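Local coordinates for protein histidinol-phosphatase (Listeria monocytogenes serotype 4b str. H7858, PDB 6NLR) that probably hydrolyses histidinol phosphate to histidinol and phosphate in histidine biosynthesis, using a cluster of three bound metal ions, at residues A[10-15]-A[258-263]; A[40-45]-A[105-110]; A[166-171]-A[211-216]. All blocks are in the same frame, centred on the assembly; numbering follows the deposited sequence.

Interaction 1: A[10-15]-A[258-263]; sequences EFCPHG and DSHGVQ. With MN (manganese (II) ion), chain D; CO (cobalt (II) ion), chain F.
The imidazole of His260 pushes into the beta turn formed by Cys12 to Gly15, and the packing is tight along the side that faces Cys12 and His14. Buried Cys12 lays SG against that ring edge, 3.7 Å from His260 CD2. The same sulfur sits over the centre of the His14 ring, so one sulfur packs on the face of one imidazole and the edge of the other. Cys12 reaches both because its SG lies opposite the backbone N (chi1 -178°).

His14 and His260 meet rim to rim, with planes at 35°. Both belong to the site of one manganese, which His260 NE2 binds at 2.2 Å. The modelled His14 ring turns CE1 rather than a nitrogen to that metal, so the orientation modelled for this ring is doubtful, and with it the identity of the atom, CE1, placed 3.5 Å from His260 NE2. Behind His260, ND1 donates to Asp258 O at 2.8 Å, close to the ring plane. That bond helps set the ring's rotation, with NE2 toward the metal.

The outer side is looser: Gly15 meets the ring edge at longer range, its CA 4.0 Å from His260 CD2, and both residues are partly exposed. The chemistry is a division of labour: His260 has ND1 held by the Asp258 carbonyl and NE2 on manganese, while Asp258 ties the same segment to cobalt through OD1, its OD2 accepting from a water that is also a cobalt ligand.

Interaction 2: A[40-45]-A[105-110]; sequences HAPLSS and RDFLNE. With MN (manganese (II) ion), chain D.
Ala41 and Pro42 meet the outer end of the Phe107 ring, and the contact is wholly apolar. Ala41 CB lies 3.8 Å from Phe107 CE2 and 3.9 Å from Phe107 CZ, at the CE2 corner of the ring. Pro42 CD sits at the other corner, 4.0 Å from Phe107 CE1. Both approach obliquely and from the same side of the ring plane, with the proline side chain nearly perpendicular to that of the phenylalanine. Only some 104 Å² is buried between the two segments, because a single ring carries the whole contact from the helix side.

The backbones stay well apart, 8.8 Å between the CA atoms of Ala41 and Phe107, and the phenylalanine spans that gap. Its CG stands opposite the backbone N (chi1 172°), which throws the ring off the helix axis and toward the loop. A second shell holds the ring: Phe92 meets it edge-to-face, Tyr111 lies one helical turn further along the same helix with its ring against it, and Leu68 touches both Phe107 and Pro42. Ala41 is set in place by backbone hydrogen bonding with Glu93 on the neighbouring strand.

On the far side of Ala41 the chain turns to chemistry. His40, the last residue of strand 34-40, binds manganese through NE2 at 2.1 Å, and its ring stacks on that of His8. At the other end of the loop Ser44 N-caps helix 45-48, its OG bonded to Phe47 N. The loop thus leaves the C-terminal end of strand 34-40 in the mixed sheet, where that strand runs parallel to its neighbours 3-7 and 87-95, and packs beside strand 87-95 against helices 68-81 and 101-111.

Interaction 3: A[166-171]-A[211-216]; sequences SIEADL and LALVKK
Ile167 meets the neighbouring helix with two branches, separated by its first torsion. At chi1 -65° CG1 stands opposite the carbonyl carbon and CG2 opposite the backbone N; an extended second torsion (159°) then carries CD1 outward from CG1. Leu213, with CG swung away from its own backbone N (chi1 -166°), brings its branch point up to meet CG2.

The resulting packing is close and apolar. Ile167 CG2 sits 3.7 Å from Leu213 CG, and these two side chains run antiparallel alongside each other. The other branch, Ile167 CD1, reaches 3.6 Å from Val214 CG2, with the valine set crosswise to the isoleucine. So the isoleucine lies across two successive residues of helix 201-217, and the CA atoms of Ile167 and Val214 come within 6.8 Å.

Toward the surface the contact changes character. The aliphatic part of Glu168 runs across Leu213, with Glu168 CG 3.6 Å from Leu213 CD2, while its carboxylate turns to a salt bridge with Lys164 on its own helix. Leu213 is therefore wedged between a buried isoleucine and the exposed stem of a glutamate.

This is plain helix-to-helix packing, joining the last turn of helix 152-168 to the side of helix 201-217. Ala169 leaves helical geometry just after it, and a weak bond from Arg217 NH2 to Ile167 O adds a polar tie. Inward, Ile167 rests on Met179 of strand 178-179 and Val214 on Ile251, while Leu211 faces helix 240-248.

Interactions 1 and 2 share one manganese: His14 and His260 come to it from 10-15 and 258-263, His40 from 40-45. At that metal the two contacts touch, with His260 NE2 3.9 Å from His40 NE2, and a sulfate lies about 3 Å from the side chain of His14, consistent with a phosphate pocket. The Phe107 packing of interaction 2 stands further back, about 11 Å from the cobalt to the Ala41 side chain. Interaction 3 is helix packing away from the metals: its nearest atoms are about 15 Å from interaction 1. It reaches interaction 2 through Arg105 NH2, a probable 2.9 Å hydrogen bond to Asp170 O.

Interaction 1: A[10-15]-A[258-263]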
loop_
_atom_site.group_PDB
_atom_site.type_symbol
_atom_site.label_atom_id
_atom_site.label_comp_id
_atom_site.label_asym_id
_atom_site.label_seq_id
_atom_site.Cartn_x
_atom_site.Cartn_y
_atom_site.Cartn_z
ATOM N N GLU A 10 8.567 4.348 13.218
ATOM C CA GLU A 10 8.440 3.710 14.556
ATOM C C GLU A 10 6.969 3.711 15.003
ATOM O O GLU A 10 6.663 2.966 15.933
ATOM C CB GLU A 10 9.357 4.372 15.594
ATOM C CG GLU A 10 9.001 5.820 15.955
ATOM C CD GLU A 10 9.528 6.920 15.022
ATOM O OE1 GLU A 10 9.968 6.619 13.870
ATOM O OE2 GLU A 10 9.452 8.090 15.419
ATOM N N PHE A 11 6.072 4.469 14.364
ATOM C CA PHE A 11 4.622 4.489 14.723
ATOM C C PHE A 11 3.897 3.266 14.139
ATOM O O PHE A 11 2.718 3.067 14.418
ATOM C CB PHE A 11 3.983 5.822 14.322
ATOM C CG PHE A 11 4.330 6.941 15.274
ATOM C CD1 PHE A 11 5.476 7.704 15.098
ATOM C CD2 PHE A 11 3.528 7.217 16.369
ATOM C CE1 PHE A 11 5.801 8.718 15.986
ATOM C CE2 PHE A 11 3.863 8.217 17.266
ATOM C CZ PHE A 11 4.990 8.976 17.067
ATOM N N CYS A 12 4.586 2.460 13.337
ATOM C CA CYS A 12 4.028 1.223 12.744
ATOM C C CYS A 12 4.246 0.069 13.723
ATOM O O CYS A 12 5.383 -0.354 13.912
ATOM C CB CYS A 12 4.697 0.909 11.412
ATOM S SG CYS A 12 3.984 -0.558 10.646
ATOM N N PRO A 13 3.195 -0.507 14.341
ATOM C CA PRO A 13 3.383 -1.564 15.343
ATOM C C PRO A 13 4.028 -2.849 14.773
ATOM O O PRO A 13 4.668 -3.530 15.516
ATOM C CB PRO A 13 1.969 -1.849 15.906
ATOM C CG PRO A 13 1.111 -0.682 15.409
ATOM C CD PRO A 13 1.769 -0.198 14.124
ATOM N N HIS A 14 3.917 -3.123 13.470
ATOM C CA HIS A 14 4.492 -4.342 12.833
ATOM C C HIS A 14 5.817 -4.032 12.118
ATOM O O HIS A 14 6.335 -4.931 11.444
ATOM C CB HIS A 14 3.490 -4.985 11.866
ATOM C CG HIS A 14 2.968 -4.079 10.801
ATOM N ND1 HIS A 14 3.563 -3.929 9.567
ATOM C CD2 HIS A 14 1.865 -3.301 10.777
ATOM C CE1 HIS A 14 2.859 -3.078 8.848
ATOM N NE2 HIS A 14 1.819 -2.674 9.565
ATOM N N GLY A 15 6.355 -2.813 12.237
ATOM C CA GLY A 15 7.632 -2.451 11.592
ATOM C C GLY A 15 8.815 -2.882 12.437
ATOM O O GLY A 15 8.601 -3.587 13.453
ATOM N N ASP A 258 8.167 0.846 0.386
ATOM C CA ASP A 258 7.374 0.313 1.523
ATOM C C ASP A 258 8.305 0.041 2.719
ATOM O O ASP A 258 8.129 -0.991 3.390
ATOM C CB ASP A 258 6.590 -0.924 1.101
ATOM C CG ASP A 258 5.184 -0.938 1.662
ATOM O OD1 ASP A 258 4.977 -0.323 2.717
ATOM O OD2 ASP A 258 4.306 -1.519 1.010
ATOM N N SER A 259 9.276 0.916 2.968
ATOM C CA SER A 259 10.335 0.710 3.993
ATOM C C SER A 259 9.711 0.678 5.395
ATOM O O SER A 259 8.931 1.603 5.719
ATOM C CB SER A 259 11.401 1.765 3.869
ATOM O OG SER A 259 12.198 1.535 2.710
ATOM N N HIS A 260 10.028 -0.349 6.185
ATOM C CA HIS A 260 9.625 -0.481 7.606
ATOM C C HIS A 260 10.859 -0.368 8.513
ATOM O O HIS A 260 10.718 -0.540 9.762
ATOM C CB HIS A 260 8.837 -1.776 7.777
ATOM C CG HIS A 260 7.447 -1.640 7.266
ATOM N ND1 HIS A 260 7.150 -1.561 5.927
ATOM C CD2 HIS A 260 6.266 -1.546 7.912
ATOM C CE1 HIS A 260 5.851 -1.450 5.764
ATOM N NE2 HIS A 260 5.282 -1.424 6.953
ATOM N N GLY A 261 12.003 -0.030 7.917
ATOM C CA GLY A 261 13.282 0.133 8.615
ATOM C C GLY A 261 14.359 0.644 7.679
ATOM O O GLY A 261 14.106 0.734 6.464
ATOM N N VAL A 262 15.521 0.951 8.244
ATOM C CA VAL A 262 16.709 1.506 7.541
ATOM C C VAL A 262 17.148 0.552 6.421
ATOM O O VAL A 262 17.497 1.037 5.342
ATOM C CB VAL A 262 17.839 1.772 8.551
ATOM C CG1 VAL A 262 19.124 2.230 7.871
ATOM C CG2 VAL A 262 17.397 2.795 9.592
ATOM N N GLN A 263 17.129 -0.757 6.664
ATOM C CA GLN A 263 17.699 -1.750 5.720
ATOM C C GLN A 263 16.855 -1.782 4.446
ATOM O O GLN A 263 17.385 -2.165 3.426
ATOM C CB GLN A 263 17.795 -3.136 6.362
ATOM C CG GLN A 263 18.862 -3.221 7.450
ATOM C CD GLN A 263 20.229 -2.737 7.022
ATOM O OE1 GLN A 263 20.633 -1.608 7.325
ATOM N NE2 GLN A 263 20.950 -3.596 6.310
HETATM MN MN MN D . 3.156 -1.781 7.191
HETATM CO CO CO F . 2.932 0.353 3.251
HETATM O O HOH W 1 1.898 -1.172 2.037
#

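Interaction 2: A[40-45]-A[105-110]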
loop_
_atom_site.group_PDB
_atom_site.type_symbol
_atom_site.label_atom_id
_atom_site.label_comp_id
_atom_site.label_asym_id
_atom_site.label_seq_id
_atom_site.Cartn_x
_atom_site.Cartn_y
_atom_site.Cartn_z
ATOM N N HIS A 40 0.519 3.836 8.335
ATOM C CA HIS A 40 -0.833 3.228 8.365
ATOM C C HIS A 40 -1.797 4.073 9.196
ATOM O O HIS A 40 -1.495 4.337 10.381
ATOM C CB HIS A 40 -0.764 1.830 8.945
ATOM C CG HIS A 40 0.052 0.931 8.104
ATOM N ND1 HIS A 40 -0.414 0.458 6.899
ATOM C CD2 HIS A 40 1.284 0.420 8.294
ATOM C CE1 HIS A 40 0.504 -0.332 6.368
ATOM N NE2 HIS A 40 1.554 -0.364 7.206
ATOM N N ALA A 41 -2.923 4.480 8.607
ATOM C CA ALA A 41 -3.991 5.206 9.332
ATOM C C ALA A 41 -4.626 4.250 10.332
ATOM O O ALA A 41 -4.777 3.076 10.019
ATOM C CB ALA A 41 -5.030 5.739 8.382
ATOM N N PRO A 42 -5.029 4.717 11.530
ATOM C CA PRO A 42 -5.799 3.897 12.465
ATOM C C PRO A 42 -7.040 3.232 11.835
ATOM O O PRO A 42 -7.720 3.876 11.043
ATOM C CB PRO A 42 -6.237 4.906 13.540
ATOM C CG PRO A 42 -5.156 5.969 13.512
ATOM C CD PRO A 42 -4.760 6.067 12.046
ATOM N N LEU A 43 -7.299 1.962 12.171
ATOM C CA LEU A 43 -8.490 1.230 11.643
ATOM C C LEU A 43 -9.744 1.688 12.377
ATOM O O LEU A 43 -9.632 2.111 13.510
ATOM C CB LEU A 43 -8.317 -0.273 11.808
ATOM C CG LEU A 43 -7.117 -0.881 11.093
ATOM C CD1 LEU A 43 -7.051 -2.372 11.376
ATOM C CD2 LEU A 43 -7.206 -0.633 9.606
ATOM N N SER A 44 -10.899 1.637 11.718
ATOM C CA SER A 44 -12.234 1.778 12.350
ATOM C C SER A 44 -12.342 0.754 13.492
ATOM O O SER A 44 -12.055 -0.438 13.239
ATOM C CB SER A 44 -13.331 1.598 11.327
ATOM O OG SER A 44 -14.475 1.015 11.925
ATOM N N SER A 45 -12.744 1.184 14.694
ATOM C CA SER A 45 -13.027 0.270 15.828
ATOM C C SER A 45 -14.206 -0.653 15.470
ATOM O O SER A 45 -14.185 -1.810 15.930
ATOM C CB SER A 45 -13.261 1.026 17.117
ATOM O OG SER A 45 -14.354 1.920 16.973
ATOM N N ARG A 105 -13.965 8.488 5.056
ATOM C CA ARG A 105 -14.300 9.864 4.605
ATOM C C ARG A 105 -14.191 10.809 5.812
ATOM O O ARG A 105 -13.577 11.883 5.661
ATOM C CB ARG A 105 -15.683 9.882 3.928
ATOM C CG ARG A 105 -16.110 11.236 3.372
ATOM C CD ARG A 105 -17.532 11.255 2.825
ATOM N NE ARG A 105 -17.740 10.149 1.916
ATOM C CZ ARG A 105 -18.514 9.085 2.147
ATOM N NH1 ARG A 105 -19.222 8.975 3.263
ATOM N NH2 ARG A 105 -18.586 8.129 1.239
ATOM N N ASP A 106 -14.765 10.438 6.966
ATOM C CA ASP A 106 -14.731 11.286 8.189
ATOM C C ASP A 106 -13.279 11.449 8.645
ATOM O O ASP A 106 -12.900 12.556 9.009
ATOM C CB ASP A 106 -15.597 10.706 9.302
ATOM C CG ASP A 106 -17.092 10.791 9.022
ATOM O OD1 ASP A 106 -17.480 11.439 8.017
ATOM O OD2 ASP A 106 -17.863 10.198 9.814
ATOM N N PHE A 107 -12.482 10.384 8.591
ATOM C CA PHE A 107 -11.063 10.419 9.018
ATOM C C PHE A 107 -10.301 11.385 8.094
ATOM O O PHE A 107 -9.560 12.265 8.580
ATOM C CB PHE A 107 -10.447 9.016 9.024
ATOM C CG PHE A 107 -8.957 9.040 9.255
ATOM C CD1 PHE A 107 -8.438 9.047 10.536
ATOM C CD2 PHE A 107 -8.078 9.121 8.190
ATOM C CE1 PHE A 107 -7.070 9.117 10.747
ATOM C CE2 PHE A 107 -6.707 9.163 8.399
ATOM C CZ PHE A 107 -6.213 9.179 9.678
ATOM N N LEU A 108 -10.473 11.226 6.781
ATOM C CA LEU A 108 -9.748 12.055 5.786
ATOM C C LEU A 108 -10.202 13.516 5.888
ATOM O O LEU A 108 -9.330 14.394 5.801
ATOM C CB LEU A 108 -9.995 11.470 4.398
ATOM C CG LEU A 108 -9.289 10.149 4.120
ATOM C CD1 LEU A 108 -9.779 9.549 2.804
ATOM C CD2 LEU A 108 -7.796 10.368 4.065
ATOM N N ASN A 109 -11.500 13.779 6.065
ATOM C CA ASN A 109 -11.991 15.171 6.241
ATOM C C ASN A 109 -11.370 15.770 7.510
ATOM O O ASN A 109 -11.052 16.963 7.484
ATOM C CB ASN A 109 -13.520 15.280 6.246
ATOM C CG ASN A 109 -14.139 15.053 4.875
ATOM O OD1 ASN A 109 -15.327 14.775 4.788
ATOM N ND2 ASN A 109 -13.379 15.184 3.798
ATOM N N GLU A 110 -11.180 14.998 8.583
ATOM C CA GLU A 110 -10.613 15.569 9.838
ATOM C C GLU A 110 -9.095 15.785 9.700
ATOM O O GLU A 110 -8.638 16.865 10.037
ATOM C CB GLU A 110 -10.934 14.702 11.055
ATOM C CG GLU A 110 -10.335 15.262 12.331
ATOM C CD GLU A 110 -10.896 14.716 13.637
ATOM O OE1 GLU A 110 -11.619 13.695 13.592
ATOM O OE2 GLU A 110 -10.603 15.314 14.703
HETATM MN MN MN D . 3.156 -1.781 7.191
#

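Interaction 3: A[166-171]-A[211-216]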
loop_
_atom_site.group_PDB
_atom_site.type_symbol
_atom_site.label_atom_id
_atom_site.label_comp_id
_atom_site.label_asym_id
_atom_site.label_seq_id
_atom_site.Cartn_x
_atom_site.Cartn_y
_atom_site.Cartn_z
ATOM N N SER A 166 -12.067 0.758 -4.501
ATOM C CA SER A 166 -11.205 1.813 -3.891
ATOM C C SER A 166 -11.041 2.990 -4.870
ATOM O O SER A 166 -11.091 4.159 -4.441
ATOM C CB SER A 166 -9.876 1.263 -3.421
ATOM O OG SER A 166 -8.948 1.101 -4.492
ATOM N N ILE A 167 -10.889 2.715 -6.158
ATOM C CA ILE A 167 -10.706 3.781 -7.189
ATOM C C ILE A 167 -12.004 4.570 -7.365
ATOM O O ILE A 167 -11.932 5.810 -7.457
ATOM C CB ILE A 167 -10.202 3.175 -8.505
ATOM C CG1 ILE A 167 -8.802 2.572 -8.315
ATOM C CG2 ILE A 167 -10.228 4.202 -9.619
ATOM C CD1 ILE A 167 -8.442 1.541 -9.365
ATOM N N GLU A 168 -13.140 3.878 -7.377
ATOM C CA GLU A 168 -14.475 4.483 -7.607
ATOM C C GLU A 168 -14.902 5.284 -6.374
ATOM O O GLU A 168 -15.701 6.165 -6.537
ATOM C CB GLU A 168 -15.533 3.410 -7.877
ATOM C CG GLU A 168 -15.352 2.677 -9.197
ATOM C CD GLU A 168 -16.141 1.370 -9.346
ATOM O OE1 GLU A 168 -16.537 0.737 -8.305
ATOM O OE2 GLU A 168 -16.362 0.965 -10.510
ATOM N N ALA A 169 -14.409 4.956 -5.185
ATOM C CA ALA A 169 -14.955 5.461 -3.901
ATOM C C ALA A 169 -14.895 7.004 -3.832
ATOM O O ALA A 169 -13.875 7.601 -4.200
ATOM C CB ALA A 169 -14.218 4.846 -2.749
ATOM N N ASP A 170 -15.966 7.613 -3.342
ATOM C CA ASP A 170 -16.028 9.037 -2.923
ATOM C C ASP A 170 -15.568 9.100 -1.464
ATOM O O ASP A 170 -16.388 8.827 -0.581
ATOM C CB ASP A 170 -17.450 9.588 -3.123
ATOM C CG ASP A 170 -17.772 10.835 -2.305
ATOM O OD1 ASP A 170 -16.810 11.565 -1.940
ATOM O OD2 ASP A 170 -18.985 11.065 -2.007
ATOM N N LEU A 171 -14.309 9.450 -1.206
ATOM C CA LEU A 171 -13.771 9.579 0.173
ATOM C C LEU A 171 -13.440 11.052 0.446
ATOM O O LEU A 171 -12.620 11.365 1.342
ATOM C CB LEU A 171 -12.557 8.663 0.312
ATOM C CG LEU A 171 -12.864 7.170 0.089
ATOM C CD1 LEU A 171 -11.619 6.322 0.188
ATOM C CD2 LEU A 171 -13.923 6.661 1.064
ATOM N N LEU A 211 -7.131 -0.012 -14.940
ATOM C CA LEU A 211 -6.172 1.013 -15.444
ATOM C C LEU A 211 -6.935 2.118 -16.186
ATOM O O LEU A 211 -6.557 3.292 -15.989
ATOM C CB LEU A 211 -5.100 0.368 -16.321
ATOM C CG LEU A 211 -4.159 -0.573 -15.561
ATOM C CD1 LEU A 211 -3.171 -1.212 -16.512
ATOM C CD2 LEU A 211 -3.429 0.163 -14.428
ATOM N N ALA A 212 -7.956 1.781 -16.982
ATOM C CA ALA A 212 -8.775 2.780 -17.716
ATOM C C ALA A 212 -9.383 3.752 -16.695
ATOM O O ALA A 212 -9.371 4.981 -16.957
ATOM C CB ALA A 212 -9.853 2.120 -18.563
ATOM N N LEU A 213 -9.831 3.241 -15.551
ATOM C CA LEU A 213 -10.520 4.044 -14.513
ATOM C C LEU A 213 -9.498 4.922 -13.768
ATOM O O LEU A 213 -9.767 6.120 -13.544
ATOM C CB LEU A 213 -11.255 3.063 -13.606
ATOM C CG LEU A 213 -12.299 3.667 -12.683
ATOM C CD1 LEU A 213 -13.387 4.390 -13.481
ATOM C CD2 LEU A 213 -12.875 2.566 -11.814
ATOM N N VAL A 214 -8.331 4.371 -13.438
ATOM C CA VAL A 214 -7.197 5.155 -12.874
ATOM C C VAL A 214 -6.890 6.335 -13.801
ATOM O O VAL A 214 -6.722 7.468 -13.312
ATOM C CB VAL A 214 -5.954 4.274 -12.659
ATOM C CG1 VAL A 214 -4.713 5.098 -12.440
ATOM C CG2 VAL A 214 -6.157 3.309 -11.512
ATOM N N LYS A 215 -6.770 6.093 -15.093
ATOM C CA LYS A 215 -6.471 7.180 -16.055
ATOM C C LYS A 215 -7.613 8.214 -16.062
ATOM O O LYS A 215 -7.338 9.430 -16.001
ATOM C CB LYS A 215 -6.247 6.626 -17.465
ATOM C CG LYS A 215 -5.889 7.687 -18.502
ATOM C CD LYS A 215 -4.715 8.558 -18.063
ATOM C CE LYS A 215 -4.284 9.562 -19.106
ATOM N NZ LYS A 215 -3.058 10.253 -18.639
ATOM N N LYS A 216 -8.855 7.758 -16.159
ATOM C CA LYS A 216 -10.045 8.647 -16.196
ATOM C C LYS A 216 -10.090 9.516 -14.922
ATOM O O LYS A 216 -10.431 10.696 -15.026
ATOM C CB LYS A 216 -11.296 7.785 -16.339
ATOM C CG LYS A 216 -12.607 8.544 -16.476
ATOM C CD LYS A 216 -13.776 7.789 -15.852
ATOM C CE LYS A 216 -15.067 8.572 -15.930
ATOM N NZ LYS A 216 -15.456 8.812 -17.336
#